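Local coordinates for colicin-D (Escherichia coli, PDB 5ZNM), which kills Escherichia coli and closely related bacteria by inhibiting protein synthesis, as a plasmid-encoded toxin whose C-terminal domain is a tRNase, at residues 191-196 / 210-215; 260-265 / 277-282; 303-308 / 318-323; 334-339 / 380-385. One frame throughout, in Å; residues are numbered along the deposited sequence.

Contact 1 of 4, residues 191-196 / 210-215; sequences TGLDKI and LVNPVP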
# COMPACT_ATOMS: atom_id res chain seq x y z
N THR A 191 -11.61 16.82 -20.36
CA THR A 191 -10.49 16.56 -19.47
C THR A 191 -10.08 15.10 -19.41
O THR A 191 -8.96 14.82 -18.97
CB THR A 191 -10.81 16.98 -18.03
OG1 THR A 191 -11.93 16.21 -17.54
CG2 THR A 191 -11.12 18.47 -17.94
N GLY A 192 -10.95 14.18 -19.79
CA GLY A 192 -10.68 12.78 -19.53
C GLY A 192 -10.85 12.36 -18.08
O GLY A 192 -10.43 11.25 -17.73
N LEU A 193 -11.42 13.21 -17.23
CA LEU A 193 -11.76 12.88 -15.85
C LEU A 193 -13.23 12.49 -15.76
O LEU A 193 -14.04 12.78 -16.65
CB LEU A 193 -11.50 14.06 -14.90
CG LEU A 193 -10.07 14.61 -14.82
CD1 LEU A 193 -10.05 15.89 -13.97
CD2 LEU A 193 -9.10 13.56 -14.28
N ASP A 194 -13.58 11.84 -14.66
CA ASP A 194 -14.98 11.55 -14.38
C ASP A 194 -15.47 12.44 -13.26
O ASP A 194 -14.69 13.02 -12.49
CB ASP A 194 -15.19 10.08 -14.03
CG ASP A 194 -14.85 9.17 -15.18
OD1 ASP A 194 -15.46 9.31 -16.27
OD2 ASP A 194 -13.95 8.32 -15.00
N LYS A 195 -16.79 12.56 -13.16
CA LYS A 195 -17.38 13.39 -12.12
C LYS A 195 -18.55 12.66 -11.50
O LYS A 195 -19.41 12.13 -12.21
CB LYS A 195 -17.84 14.74 -12.69
CG LYS A 195 -18.43 15.70 -11.66
CD LYS A 195 -18.49 17.12 -12.24
CE LYS A 195 -19.68 17.91 -11.72
NZ LYS A 195 -19.65 19.33 -12.19
N ILE A 196 -18.56 12.63 -10.17
CA ILE A 196 -19.70 12.17 -9.37
C ILE A 196 -20.28 13.38 -8.65
O ILE A 196 -19.53 14.22 -8.14
CB ILE A 196 -19.25 11.07 -8.39
CG1 ILE A 196 -18.95 9.77 -9.16
CG2 ILE A 196 -20.29 10.82 -7.32
CD1 ILE A 196 -18.10 8.80 -8.35
N LEU A 210 -14.31 14.61 -8.13
CA LEU A 210 -13.59 14.27 -9.35
C LEU A 210 -13.08 12.83 -9.25
O LEU A 210 -12.76 12.34 -8.17
CB LEU A 210 -12.42 15.23 -9.57
CG LEU A 210 -12.80 16.70 -9.73
CD1 LEU A 210 -11.57 17.58 -9.81
CD2 LEU A 210 -13.68 16.90 -10.95
N VAL A 211 -12.98 12.16 -10.40
CA VAL A 211 -12.39 10.83 -10.42
C VAL A 211 -11.28 10.84 -11.46
O VAL A 211 -11.52 11.16 -12.62
CB VAL A 211 -13.42 9.73 -10.74
CG1 VAL A 211 -12.77 8.37 -10.69
CG2 VAL A 211 -14.58 9.78 -9.77
N ASN A 212 -10.06 10.51 -11.03
CA ASN A 212 -8.97 10.29 -11.96
C ASN A 212 -9.04 8.82 -12.40
O ASN A 212 -8.76 7.95 -11.59
CB ASN A 212 -7.62 10.60 -11.30
CG ASN A 212 -6.46 10.51 -12.27
OD1 ASN A 212 -6.57 9.97 -13.38
ND2 ASN A 212 -5.31 11.01 -11.83
N PRO A 213 -9.43 8.52 -13.63
CA PRO A 213 -9.61 7.12 -14.01
C PRO A 213 -8.32 6.36 -14.25
O PRO A 213 -8.38 5.14 -14.44
CB PRO A 213 -10.44 7.21 -15.30
CG PRO A 213 -10.15 8.52 -15.86
CD PRO A 213 -9.76 9.43 -14.73
N VAL A 214 -7.16 7.02 -14.24
CA VAL A 214 -5.88 6.35 -14.45
C VAL A 214 -5.39 5.83 -13.11
O VAL A 214 -5.19 6.63 -12.19
CB VAL A 214 -4.85 7.30 -15.07
CG1 VAL A 214 -3.56 6.54 -15.36
CG2 VAL A 214 -5.39 7.96 -16.35
N PRO A 215 -5.16 4.52 -12.96
CA PRO A 215 -4.57 4.02 -11.70
C PRO A 215 -3.30 4.78 -11.38
O PRO A 215 -2.50 5.09 -12.27
CB PRO A 215 -4.31 2.54 -11.99
CG PRO A 215 -5.32 2.19 -13.10
CD PRO A 215 -5.36 3.43 -13.94

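Contact 2 of 4, residues 260-265 / 277-282; sequences RDFIYW and VYVMLN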
# COMPACT_ATOMS: atom_id res chain seq x y z
N ARG A 260 -23.23 11.55 3.95
CA ARG A 260 -23.17 11.67 2.50
C ARG A 260 -22.22 10.59 2.00
O ARG A 260 -21.11 10.88 1.56
CB ARG A 260 -22.72 13.04 2.07
CG ARG A 260 -23.42 14.16 2.77
CD ARG A 260 -22.78 15.45 2.37
NE ARG A 260 -23.37 16.00 1.16
CZ ARG A 260 -22.92 17.11 0.58
NH1 ARG A 260 -21.87 17.74 1.11
NH2 ARG A 260 -23.53 17.58 -0.51
N ASP A 261 -22.62 9.34 2.16
CA ASP A 261 -21.80 8.22 1.71
C ASP A 261 -22.46 7.57 0.50
O ASP A 261 -23.66 7.69 0.27
CB ASP A 261 -21.60 7.19 2.83
CG ASP A 261 -22.90 6.77 3.48
OD1 ASP A 261 -23.84 7.60 3.50
OD2 ASP A 261 -23.00 5.62 3.96
N PHE A 262 -21.64 6.88 -0.31
CA PHE A 262 -22.19 6.28 -1.51
C PHE A 262 -21.27 5.15 -1.95
O PHE A 262 -20.19 4.94 -1.38
CB PHE A 262 -22.35 7.31 -2.63
CG PHE A 262 -21.04 7.93 -3.11
CD1 PHE A 262 -20.50 9.04 -2.46
CD2 PHE A 262 -20.39 7.42 -4.24
CE1 PHE A 262 -19.33 9.62 -2.90
CE2 PHE A 262 -19.21 7.98 -4.69
CZ PHE A 262 -18.67 9.09 -4.02
N ILE A 263 -21.70 4.42 -2.97
CA ILE A 263 -20.90 3.40 -3.62
C ILE A 263 -20.77 3.75 -5.10
O ILE A 263 -21.73 4.26 -5.70
CB ILE A 263 -21.52 2.00 -3.41
CG1 ILE A 263 -21.39 1.61 -1.93
CG2 ILE A 263 -20.87 0.95 -4.30
CD1 ILE A 263 -22.21 0.42 -1.52
N TYR A 264 -19.58 3.56 -5.66
CA TYR A 264 -19.41 3.62 -7.11
C TYR A 264 -18.52 2.46 -7.54
O TYR A 264 -17.89 1.79 -6.72
CB TYR A 264 -18.84 4.97 -7.56
CG TYR A 264 -17.34 5.09 -7.49
CD1 TYR A 264 -16.67 5.07 -6.27
CD2 TYR A 264 -16.59 5.21 -8.64
CE1 TYR A 264 -15.29 5.18 -6.20
CE2 TYR A 264 -15.21 5.31 -8.59
CZ TYR A 264 -14.56 5.29 -7.38
OH TYR A 264 -13.18 5.39 -7.35
N TRP A 265 -18.49 2.21 -8.85
CA TRP A 265 -17.70 1.12 -9.42
C TRP A 265 -16.49 1.67 -10.17
O TRP A 265 -16.59 2.69 -10.84
CB TRP A 265 -18.54 0.29 -10.40
CG TRP A 265 -19.67 -0.42 -9.77
CD1 TRP A 265 -20.94 0.05 -9.59
CD2 TRP A 265 -19.64 -1.74 -9.23
NE1 TRP A 265 -21.71 -0.90 -8.97
CE2 TRP A 265 -20.94 -2.01 -8.74
CE3 TRP A 265 -18.65 -2.72 -9.11
CZ2 TRP A 265 -21.27 -3.22 -8.14
CZ3 TRP A 265 -18.98 -3.93 -8.52
CH2 TRP A 265 -20.29 -4.17 -8.04
N VAL A 277 -16.66 0.39 -4.65
CA VAL A 277 -15.93 1.23 -3.72
C VAL A 277 -16.94 1.97 -2.85
O VAL A 277 -17.85 2.62 -3.38
CB VAL A 277 -15.02 2.23 -4.46
CG1 VAL A 277 -14.16 3.03 -3.49
CG2 VAL A 277 -14.15 1.52 -5.49
N TYR A 278 -16.78 1.89 -1.54
CA TYR A 278 -17.63 2.61 -0.59
C TYR A 278 -16.91 3.89 -0.20
O TYR A 278 -15.72 3.86 0.13
CB TYR A 278 -17.93 1.73 0.63
CG TYR A 278 -18.71 2.42 1.73
CD1 TYR A 278 -19.95 3.01 1.48
CD2 TYR A 278 -18.21 2.46 3.03
CE1 TYR A 278 -20.66 3.62 2.49
CE2 TYR A 278 -18.93 3.09 4.06
CZ TYR A 278 -20.15 3.67 3.78
OH TYR A 278 -20.86 4.28 4.78
N VAL A 279 -17.62 5.02 -0.28
CA VAL A 279 -17.02 6.33 -0.12
C VAL A 279 -17.78 7.09 0.96
O VAL A 279 -19.02 7.07 0.99
CB VAL A 279 -17.03 7.10 -1.46
CG1 VAL A 279 -16.36 8.46 -1.29
CG2 VAL A 279 -16.32 6.28 -2.55
N MET A 280 -17.05 7.73 1.87
CA MET A 280 -17.63 8.43 3.01
C MET A 280 -17.09 9.85 3.05
O MET A 280 -15.89 10.06 2.85
CB MET A 280 -17.29 7.73 4.35
CG MET A 280 -17.82 6.32 4.49
SD MET A 280 -16.77 5.27 5.53
CE MET A 280 -15.70 4.47 4.34
N LEU A 281 -17.97 10.81 3.32
CA LEU A 281 -17.58 12.21 3.34
C LEU A 281 -17.76 12.77 4.75
O LEU A 281 -18.40 12.16 5.61
CB LEU A 281 -18.38 13.04 2.33
CG LEU A 281 -17.73 13.21 0.95
CD1 LEU A 281 -17.90 11.97 0.13
CD2 LEU A 281 -18.28 14.43 0.21
N ASN A 282 -17.14 13.92 4.99
CA ASN A 282 -17.32 14.58 6.27
C ASN A 282 -18.76 15.03 6.44
O ASN A 282 -19.45 15.40 5.48
CB ASN A 282 -16.39 15.80 6.40
CG ASN A 282 -16.63 16.82 5.31
OD1 ASN A 282 -16.15 16.65 4.18
ND2 ASN A 282 -17.36 17.89 5.63
O HOH W 1 -20.15 17.09 3.39

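Contact 3 of 4, residues 303-308 / 318-323; sequences GDFGIS and TKFRDA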
# COMPACT_ATOMS: atom_id res chain seq x y z
N GLY A 303 -28.10 33.10 20.55
CA GLY A 303 -28.99 34.25 20.64
C GLY A 303 -28.31 35.57 20.31
O GLY A 303 -28.93 36.47 19.75
N ASP A 304 -27.02 35.71 20.65
CA ASP A 304 -26.26 36.89 20.26
C ASP A 304 -26.09 36.99 18.75
O ASP A 304 -25.75 38.07 18.25
CB ASP A 304 -24.88 36.90 20.93
CG ASP A 304 -24.96 37.27 22.39
OD1 ASP A 304 -26.05 37.68 22.81
OD2 ASP A 304 -23.94 37.17 23.10
N PHE A 305 -26.28 35.90 18.01
CA PHE A 305 -26.24 35.96 16.56
C PHE A 305 -27.65 35.89 15.95
O PHE A 305 -27.80 35.53 14.78
CB PHE A 305 -25.32 34.86 16.01
CG PHE A 305 -23.86 35.06 16.39
CD1 PHE A 305 -23.40 34.68 17.65
CD2 PHE A 305 -22.96 35.60 15.49
CE1 PHE A 305 -22.07 34.87 18.01
CE2 PHE A 305 -21.63 35.79 15.83
CZ PHE A 305 -21.18 35.42 17.09
N GLY A 306 -28.67 36.23 16.73
CA GLY A 306 -30.01 36.36 16.18
C GLY A 306 -30.80 35.08 16.04
O GLY A 306 -31.78 35.05 15.29
N ILE A 307 -30.41 34.01 16.73
CA ILE A 307 -31.07 32.72 16.62
C ILE A 307 -31.91 32.49 17.87
O ILE A 307 -31.37 32.41 18.98
CB ILE A 307 -30.04 31.59 16.43
CG1 ILE A 307 -29.37 31.75 15.07
CG2 ILE A 307 -30.72 30.24 16.56
CD1 ILE A 307 -28.09 30.96 14.94
N SER A 308 -33.23 32.37 17.68
CA SER A 308 -34.14 32.24 18.82
C SER A 308 -34.30 30.81 19.30
O SER A 308 -34.67 30.62 20.46
CB SER A 308 -35.53 32.80 18.48
OG SER A 308 -36.16 32.00 17.51
N THR A 318 -26.88 24.08 12.35
CA THR A 318 -26.58 24.63 11.03
C THR A 318 -26.90 26.12 10.97
O THR A 318 -26.15 26.89 10.36
CB THR A 318 -27.34 23.84 9.95
OG1 THR A 318 -26.93 22.46 10.00
CG2 THR A 318 -27.05 24.39 8.55
N LYS A 319 -28.00 26.56 11.61
CA LYS A 319 -28.26 28.00 11.73
C LYS A 319 -27.08 28.73 12.36
O LYS A 319 -26.64 29.78 11.87
CB LYS A 319 -29.52 28.25 12.57
CG LYS A 319 -30.85 28.02 11.89
CD LYS A 319 -31.97 28.66 12.77
CE LYS A 319 -33.36 28.34 12.22
NZ LYS A 319 -34.41 28.93 13.09
N PHE A 320 -26.56 28.19 13.48
CA PHE A 320 -25.45 28.81 14.20
C PHE A 320 -24.19 28.84 13.34
O PHE A 320 -23.52 29.87 13.23
CB PHE A 320 -25.21 28.01 15.49
CG PHE A 320 -24.25 28.65 16.48
CD1 PHE A 320 -24.14 30.02 16.61
CD2 PHE A 320 -23.48 27.84 17.32
CE1 PHE A 320 -23.28 30.58 17.55
CE2 PHE A 320 -22.61 28.39 18.26
CZ PHE A 320 -22.51 29.77 18.37
N ARG A 321 -23.87 27.72 12.69
CA ARG A 321 -22.73 27.69 11.78
C ARG A 321 -22.87 28.76 10.69
O ARG A 321 -21.93 29.52 10.42
CB ARG A 321 -22.61 26.29 11.15
CG ARG A 321 -21.30 25.96 10.43
CD ARG A 321 -21.20 26.56 9.03
NE ARG A 321 -22.36 26.27 8.16
CZ ARG A 321 -22.52 25.14 7.45
NH1 ARG A 321 -23.60 24.99 6.69
NH2 ARG A 321 -21.60 24.18 7.50
N ASP A 322 -24.05 28.82 10.06
CA ASP A 322 -24.28 29.80 9.00
C ASP A 322 -24.20 31.23 9.55
O ASP A 322 -23.63 32.12 8.90
CB ASP A 322 -25.63 29.54 8.32
CG ASP A 322 -25.63 28.25 7.45
OD1 ASP A 322 -24.55 27.70 7.15
OD2 ASP A 322 -26.72 27.77 7.08
N ALA A 323 -24.72 31.47 10.76
CA ALA A 323 -24.64 32.81 11.33
C ALA A 323 -23.20 33.23 11.55
O ALA A 323 -22.83 34.38 11.29
CB ALA A 323 -25.43 32.89 12.63

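Contact 4 of 4, residues 334-339 / 380-385; sequences VEKGTY and IYLETG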
# COMPACT_ATOMS: atom_id res chain seq x y z
N VAL A 334 -14.12 43.04 10.85
CA VAL A 334 -12.69 43.29 10.76
C VAL A 334 -11.97 42.46 11.81
O VAL A 334 -12.52 42.14 12.86
CB VAL A 334 -12.37 44.79 10.96
CG1 VAL A 334 -12.98 45.63 9.83
CG2 VAL A 334 -12.86 45.26 12.35
N GLU A 335 -10.71 42.13 11.51
CA GLU A 335 -9.86 41.53 12.53
C GLU A 335 -9.52 42.60 13.57
O GLU A 335 -9.09 43.70 13.22
CB GLU A 335 -8.57 40.98 11.92
CG GLU A 335 -7.67 40.34 12.96
CD GLU A 335 -6.33 39.90 12.40
OE1 GLU A 335 -6.17 39.92 11.16
OE2 GLU A 335 -5.44 39.55 13.20
N LYS A 336 -9.70 42.27 14.84
CA LYS A 336 -9.51 43.27 15.90
C LYS A 336 -9.09 42.51 17.16
O LYS A 336 -9.94 41.97 17.87
CB LYS A 336 -10.78 44.09 16.13
CG LYS A 336 -10.71 45.09 17.33
CD LYS A 336 -12.09 45.69 17.59
CE LYS A 336 -12.11 46.56 18.86
NZ LYS A 336 -11.25 47.79 18.76
N GLY A 337 -7.78 42.45 17.39
CA GLY A 337 -7.27 41.96 18.64
C GLY A 337 -7.16 40.45 18.72
O GLY A 337 -7.07 39.72 17.72
N THR A 338 -7.19 39.96 19.96
CA THR A 338 -6.87 38.57 20.23
C THR A 338 -7.55 38.15 21.53
O THR A 338 -7.98 38.99 22.33
CB THR A 338 -5.35 38.35 20.34
OG1 THR A 338 -5.07 36.95 20.46
CG2 THR A 338 -4.80 39.08 21.56
N TYR A 339 -7.65 36.83 21.72
CA TYR A 339 -8.26 36.25 22.91
C TYR A 339 -7.14 35.62 23.75
O TYR A 339 -6.57 34.60 23.36
CB TYR A 339 -9.34 35.24 22.52
CG TYR A 339 -10.10 34.59 23.67
CD1 TYR A 339 -10.89 35.35 24.52
CD2 TYR A 339 -10.03 33.22 23.88
CE1 TYR A 339 -11.58 34.77 25.55
CE2 TYR A 339 -10.72 32.62 24.92
CZ TYR A 339 -11.51 33.41 25.75
OH TYR A 339 -12.21 32.84 26.79
N ILE A 380 -12.82 47.38 27.70
CA ILE A 380 -11.41 47.05 27.54
C ILE A 380 -11.16 46.46 26.16
O ILE A 380 -10.18 46.82 25.49
CB ILE A 380 -10.96 46.10 28.67
CG1 ILE A 380 -10.92 46.88 30.00
CG2 ILE A 380 -9.60 45.48 28.36
CD1 ILE A 380 -10.67 46.00 31.18
N TYR A 381 -12.04 45.57 25.69
CA TYR A 381 -11.82 44.99 24.37
C TYR A 381 -11.91 46.05 23.28
O TYR A 381 -11.04 46.12 22.41
CB TYR A 381 -12.82 43.87 24.08
CG TYR A 381 -12.75 43.45 22.62
CD1 TYR A 381 -11.64 42.77 22.13
CD2 TYR A 381 -13.77 43.78 21.72
CE1 TYR A 381 -11.55 42.41 20.78
CE2 TYR A 381 -13.69 43.42 20.38
CZ TYR A 381 -12.58 42.75 19.92
OH TYR A 381 -12.50 42.40 18.58
N LEU A 382 -12.96 46.87 23.29
CA LEU A 382 -13.10 47.90 22.26
C LEU A 382 -11.92 48.84 22.28
O LEU A 382 -11.42 49.25 21.23
CB LEU A 382 -14.41 48.68 22.46
CG LEU A 382 -15.69 47.85 22.35
CD1 LEU A 382 -16.93 48.61 22.79
CD2 LEU A 382 -15.87 47.31 20.92
N GLU A 383 -11.40 49.14 23.47
CA GLU A 383 -10.31 50.09 23.57
C GLU A 383 -8.97 49.47 23.20
O GLU A 383 -8.14 50.13 22.57
CB GLU A 383 -10.33 50.68 24.99
CG GLU A 383 -11.58 51.60 25.21
CD GLU A 383 -11.70 52.22 26.60
OE1 GLU A 383 -10.97 51.82 27.54
OE2 GLU A 383 -12.56 53.13 26.77
N THR A 384 -8.74 48.19 23.53
CA THR A 384 -7.40 47.62 23.39
C THR A 384 -7.31 46.42 22.46
O THR A 384 -6.20 46.05 22.08
CB THR A 384 -6.83 47.20 24.76
OG1 THR A 384 -7.54 46.05 25.25
CG2 THR A 384 -6.91 48.35 25.77
N GLY A 385 -8.43 45.79 22.10
CA GLY A 385 -8.35 44.55 21.34
C GLY A 385 -8.11 43.31 22.18
O GLY A 385 -8.12 42.20 21.63

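Contact 1 of 4, residues 191-196 / 210-215
The flat carboxylate of Asp194 meets the puckered ring of Pro213, OD2 lying 3.7 Å from Pro213 CB. The other carboxylate oxygen, OD1, forms a salt bridge with Arg187, and next to OD2 the Pro213 CG atom lies 3.3 Å from Gly192 O. The two segments belong to the antiparallel beta hairpin of strands 194-198 and 207-212 in the central domain of colicin D. Asp194 and Val211 form a hydrogen-bonded pair: Asp194 N gives a nearly straight bond to Val211 O (3.0 Å, 174°), and Val211 N returns one to Asp194 O (2.8 Å). On the face holding these two residues, Asp194 CB packs on Val211 CB at 3.8 Å. Toward Pro213 the strands give way to turns closed by side chains: Thr191 OG1 accepts from Leu193 N in an ST turn, and Asn212 OD1 accepts from Val214 N in an Asx turn, while Asn212 ND2 bonds to Thr232. Leu193 reaches back with CD2 to Asn212 CA, and its side chain also packs on Ala38 and Met42 of helix 32-42. With CG2 of Val211 anti to its carbonyl carbon, that methyl meets Ile196 CD1 at 3.9 Å.

Contact 2 of 4, residues 260-265 / 277-282
Tyr278 OH donates a 2.7 Å hydrogen bond to Asp261 OD2, which it meets on the anti side, 21° out of the carboxylate plane. OD2 lies at the edge of the phenol ring and in its plane, although the carboxylate itself is turned 75° against the ring. Both groups have further partners: Asp261 OD1 is in a salt bridge with Arg154, and Tyr278 OH is bonded to Gly155 N. Just beyond Asp261, a water joins the two segments, accepting from Arg260 NH1 and donating to Asn282 O, while Arg260 NH2 is bonded to the carbonyls of Pro199 and Pro205. From Phe262 onward the backbone forms an antiparallel ladder, with Phe262-Val279 and Tyr264-Val277 as hydrogen-bonded pairs and Ile263-Tyr278 as the non-hydrogen-bonded pair. It forms the hairpin of strands 262-267 and 274-281, at one side of the five-stranded antiparallel sheet of the central domain. On the face carrying the two hydrogen-bonded pairs, Val279 CB sits over the Phe262 ring, 3.8 Å from its centroid, and Leu281 CD1 comes to the ring edge at 4.1 Å from CE1. A chi1 of 64° sets Phe262 CG between the backbone N and the carbonyl carbon; the side chain lies beside that of Val279, pointing the same way. Tyr264 does likewise beside Val277, with CE1 3.4 Å from Val277 CB, and Val279 CG2 touches its edge at CD1 (3.9 Å). Arg260 O, buried against Leu281 CB at 3.6 Å, has no hydrogen-bonding partner in the model.

Contact 3 of 4, residues 303-308 / 318-323
Ile307 drives its CD1 methyl against the helix backbone, 3.5 Å from Phe320 CA, in the C-terminal tRNase domain of colicin D. Its CG1 is anti to the carbonyl carbon and CD1 is nearly extended beyond it (chi2 163°), which carries the methyl to a spot bordered by Lys319 CB at 3.9 Å and Ala323 CB at 4.0 Å. These are residues one turn apart on helix 314-329. Phe305 comes in beside it: its CB rests on Ala323 CB at 3.9 Å, and its side chain crosses that of Phe320 obliquely. Phe305 CD1 reaches the edge of the Phe320 ring, 4.1 Å from CE1. A chi1 of -170° sets Phe320 CG anti to its backbone N, and the ring beyond it also meets Leu295 of helix 292-297. Between Phe305 and Ile307 the chain turns through Gly306, whose phi is positive. The Lys319 chain extends past Ile307 to a salt bridge between NZ and Asp309. No hydrogen bond links the two segments; the contact between them is apolar and rests on shape and burial, with the Lys319-Asp309 pair adding a charged tie at its exposed margin.

Contact 4 of 4, residues 334-339 / 380-385
Gly385, the residue that ends helix 376-384 by leaving helical geometry with positive phi, meets the chain just past strand 334-335 in the C-terminal tRNase domain. Its carbonyl oxygen accepts from Thr338 N at 2.9 Å in a bond with a 158° angle at the hydrogen. The same Gly385 O lies 3.1 Å from Gly337 CA, a CA-H...O contact made where no side chain intervenes. Two further hydrogen bonds run in opposite senses between Lys336 and the last turn of the helix. Tyr381 OH donates to Lys336 O at 2.7 Å, with the oxygen near the plane of the phenol ring at its edge. Lys336 NZ in return donates to Leu382 O at 2.9 Å. The lysine chain is extended as far as CE and then bends, chi4 66°, placing NZ by that carbonyl. On the way it passes across Tyr381, with CD 3.5 Å from the hydroxyl and CE over the ring but off-centre, 4.2 Å from the centroid. Thr338 OG1 bonds to Ser345 O, and the backbone of Thr338 also bonds to that of Leu387. The lysine ammonium beside a carbonyl at the C-terminal end of a helix is consistent with favourable interaction with the helix dipole. Together the three bonds tie the closing helix to the chain leaving the sheet's first strand.

Overall arrangement
The four contacts follow one another along the chain, each closing before the next opens. Contacts 1 and 2 belong to two hairpins of the central domain, in different sheets, with centres about 15 Å apart; they touch where Ile196 CD1 packs on Phe262 and Tyr264. Contacts 3 and 4 lie in the C-terminal tRNase domain, with centres about 22 Å apart and no touch, linked along the chain by helix 314-329 and strand 334-335. The nearest atoms of contacts 2 and 3 are about 8 Å apart, the centres of contacts 1 and 4 about 47 Å. Contacts 1 and 2 thus bind the central domain's sheets together, contacts 3 and 4 separate parts of the tRNase domain.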